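Local coordinates for LbaCas13a H328A (C2c2) (Lachnospiraceae bacterium NK4A179, PDB 5WLH), which binds and probably processes a CRISPR precursor RNA, using the resulting guide to recognise and cleave target RNA as a Cas13a nuclease, at residues L529-T535 with N547-F552. Residue numbers count along the deposited sequence, not the author numbering.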
loop_
_atom_site.group_PDB
_atom_site.type_symbol
_atom_site.label_atom_id
_atom_site.label_comp_id
_atom_site.label_asym_id
_atom_site.label_seq_id
_atom_site.Cartn_x
_atom_site.Cartn_y
_atom_site.Cartn_z
ATOM N N LEU A 529 8.837 17.509 -20.224
ATOM C CA LEU A 529 10.159 17.727 -20.787
ATOM C C LEU A 529 10.126 18.544 -22.071
ATOM O O LEU A 529 11.189 18.795 -22.653
ATOM C CB LEU A 529 10.856 16.385 -21.020
ATOM C CG LEU A 529 11.129 15.649 -19.699
ATOM C CD1 LEU A 529 11.984 14.437 -19.944
ATOM C CD2 LEU A 529 11.766 16.602 -18.649
ATOM N N LEU A 530 8.948 18.985 -22.513
ATOM C CA LEU A 530 8.899 19.888 -23.659
ATOM C C LEU A 530 9.591 21.196 -23.311
ATOM O O LEU A 530 9.608 21.625 -22.156
ATOM C CB LEU A 530 7.457 20.146 -24.104
ATOM C CG LEU A 530 6.644 18.936 -24.593
ATOM C CD1 LEU A 530 5.308 19.382 -25.174
ATOM C CD2 LEU A 530 7.417 18.072 -25.593
ATOM N N LYS A 531 10.187 21.819 -24.320
ATOM C CA LYS A 531 11.044 22.975 -24.131
ATOM C C LYS A 531 10.329 24.259 -24.530
ATOM O O LYS A 531 9.395 24.236 -25.338
ATOM C CB LYS A 531 12.335 22.803 -24.946
ATOM C CG LYS A 531 13.215 21.661 -24.445
ATOM C CD LYS A 531 13.894 22.017 -23.127
ATOM C CE LYS A 531 14.460 20.783 -22.427
ATOM N NZ LYS A 531 13.453 20.081 -21.556
ATOM N N PRO A 532 10.738 25.406 -23.976
ATOM C CA PRO A 532 10.005 26.652 -24.223
ATOM C C PRO A 532 10.061 27.073 -25.688
ATOM O O PRO A 532 10.890 26.603 -26.470
ATOM C CB PRO A 532 10.724 27.674 -23.331
ATOM C CG PRO A 532 11.484 26.867 -22.343
ATOM C CD PRO A 532 11.863 25.609 -23.047
ATOM N N LYS A 533 9.165 28.003 -26.036
ATOM C CA LYS A 533 8.878 28.319 -27.433
ATOM C C LYS A 533 10.094 28.831 -28.202
ATOM O O LYS A 533 10.110 28.732 -29.431
ATOM C CB LYS A 533 7.758 29.348 -27.513
ATOM C CG LYS A 533 8.149 30.730 -26.992
ATOM C CD LYS A 533 6.942 31.644 -26.964
ATOM C CE LYS A 533 7.330 33.083 -26.637
ATOM N NZ LYS A 533 6.118 33.954 -26.561
ATOM N N GLY A 534 11.090 29.387 -27.525
ATOM C CA GLY A 534 12.260 29.906 -28.203
ATOM C C GLY A 534 13.393 28.917 -28.379
ATOM O O GLY A 534 14.492 29.317 -28.775
ATOM N N THR A 535 13.168 27.633 -28.098
ATOM C CA THR A 535 14.249 26.654 -28.103
ATOM C C THR A 535 14.521 26.180 -29.523
ATOM O O THR A 535 13.649 25.583 -30.170
ATOM C CB THR A 535 13.918 25.462 -27.207
ATOM O OG1 THR A 535 13.525 25.928 -25.915
ATOM C CG2 THR A 535 15.147 24.558 -27.058
ATOM N N ASN A 547 11.814 19.078 -29.650
ATOM C CA ASN A 547 11.008 19.060 -28.434
ATOM C C ASN A 547 10.493 20.446 -28.049
ATOM O O ASN A 547 10.051 20.651 -26.913
ATOM C CB ASN A 547 11.793 18.429 -27.278
ATOM C CG ASN A 547 13.146 19.076 -27.043
ATOM O OD1 ASN A 547 13.505 20.075 -27.669
ATOM N ND2 ASN A 547 13.913 18.496 -26.122
ATOM N N ASN A 548 10.540 21.400 -28.974
ATOM C CA ASN A 548 9.986 22.724 -28.722
ATOM C C ASN A 548 8.472 22.616 -28.582
ATOM O O ASN A 548 7.812 21.952 -29.389
ATOM C CB ASN A 548 10.380 23.670 -29.868
ATOM C CG ASN A 548 9.955 25.107 -29.632
ATOM O OD1 ASN A 548 8.787 25.384 -29.353
ATOM N ND2 ASN A 548 10.904 26.039 -29.765
ATOM N N ILE A 549 7.927 23.256 -27.543
ATOM C CA ILE A 549 6.506 23.106 -27.225
ATOM C C ILE A 549 5.630 23.517 -28.400
ATOM O O ILE A 549 4.552 22.946 -28.604
ATOM C CB ILE A 549 6.152 23.891 -25.942
ATOM C CG1 ILE A 549 4.712 23.583 -25.505
ATOM C CG2 ILE A 549 6.334 25.394 -26.125
ATOM C CD1 ILE A 549 4.585 23.275 -24.040
ATOM N N LEU A 550 6.090 24.469 -29.222
ATOM C CA LEU A 550 5.295 24.904 -30.371
ATOM C C LEU A 550 4.948 23.751 -31.305
ATOM O O LEU A 550 3.892 23.771 -31.942
ATOM C CB LEU A 550 6.038 25.992 -31.152
ATOM C CG LEU A 550 6.280 27.277 -30.365
ATOM C CD1 LEU A 550 7.307 28.155 -31.091
ATOM C CD2 LEU A 550 4.967 28.020 -30.142
ATOM N N ASN A 551 5.812 22.740 -31.399
ATOM C CA ASN A 551 5.578 21.627 -32.309
ATOM C C ASN A 551 4.421 20.739 -31.886
ATOM O O ASN A 551 4.024 19.864 -32.662
ATOM C CB ASN A 551 6.827 20.759 -32.425
ATOM C CG ASN A 551 7.990 21.495 -33.047
ATOM O OD1 ASN A 551 7.801 22.293 -33.956
ATOM N ND2 ASN A 551 9.197 21.235 -32.556
ATOM N N PHE A 552 3.886 20.922 -30.682
ATOM C CA PHE A 552 2.919 19.986 -30.134
ATOM C C PHE A 552 1.598 20.633 -29.760
ATOM O O PHE A 552 0.653 19.909 -29.412
ATOM C CB PHE A 552 3.535 19.265 -28.918
ATOM C CG PHE A 552 4.832 18.581 -29.245
ATOM C CD1 PHE A 552 4.832 17.346 -29.870
ATOM C CD2 PHE A 552 6.043 19.195 -28.995
ATOM C CE1 PHE A 552 6.019 16.722 -30.199
ATOM C CE2 PHE A 552 7.236 18.580 -29.333
ATOM C CZ PHE A 552 7.225 17.342 -29.935
HETATM O O HOH W 1 12.446 16.767 -24.451
#
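Loops with little regular secondary structure can still be fixed precisely when an asparagine side chain takes over where backbone pairing stops, and residues 529-535 and 547-552 illustrate the principle. Their backbones meet in a single beta bridge between Lys531 and Asn548: Lys531 N donates to Asn547 O at 2.8 Å, and Ile549 N donates to Lys531 O, also at 2.8 Å. Beyond the bridge, the amide of Asn548 continues the pairing. Asn548 ND2 donates to Lys533 O and to Thr535 O, both at 2.8 Å, and so holds the type I turn Pro532-Thr535, while Asn548 OD1 accepts from Leu550 N at 2.9 Å in an Asx turn at the start of the 3-10 segment 549-551. One side chain thus organises both partners.

At the other end of the bridge, Leu530 and Asn547 bury the most surface. Leu530 supplies the apolar part, its CD2 lying 3.8 Å from Phe552 CE2 and its CD1 4.1 Å from Ile549 CD1. Asn547 OD1 lies 3.6 Å from Lys531 CG, and a water accepting from Asn547 ND2 at 2.8 Å donates to Leu529 O at 3.0 Å.

The two segments close an 11-residue excursion without helix or strand, at the periphery of the protein and about 25 Å, at the nearest atoms, from the bound RNA. Between helices 486-517 and 559-564, the pair of segments lies against helix 588-602: Ile549 packs on Val589 and Leu592, Lys533 forms a salt bridge with Asp590, and Lys596 hydrogen-bonds to the carbonyl of Leu530.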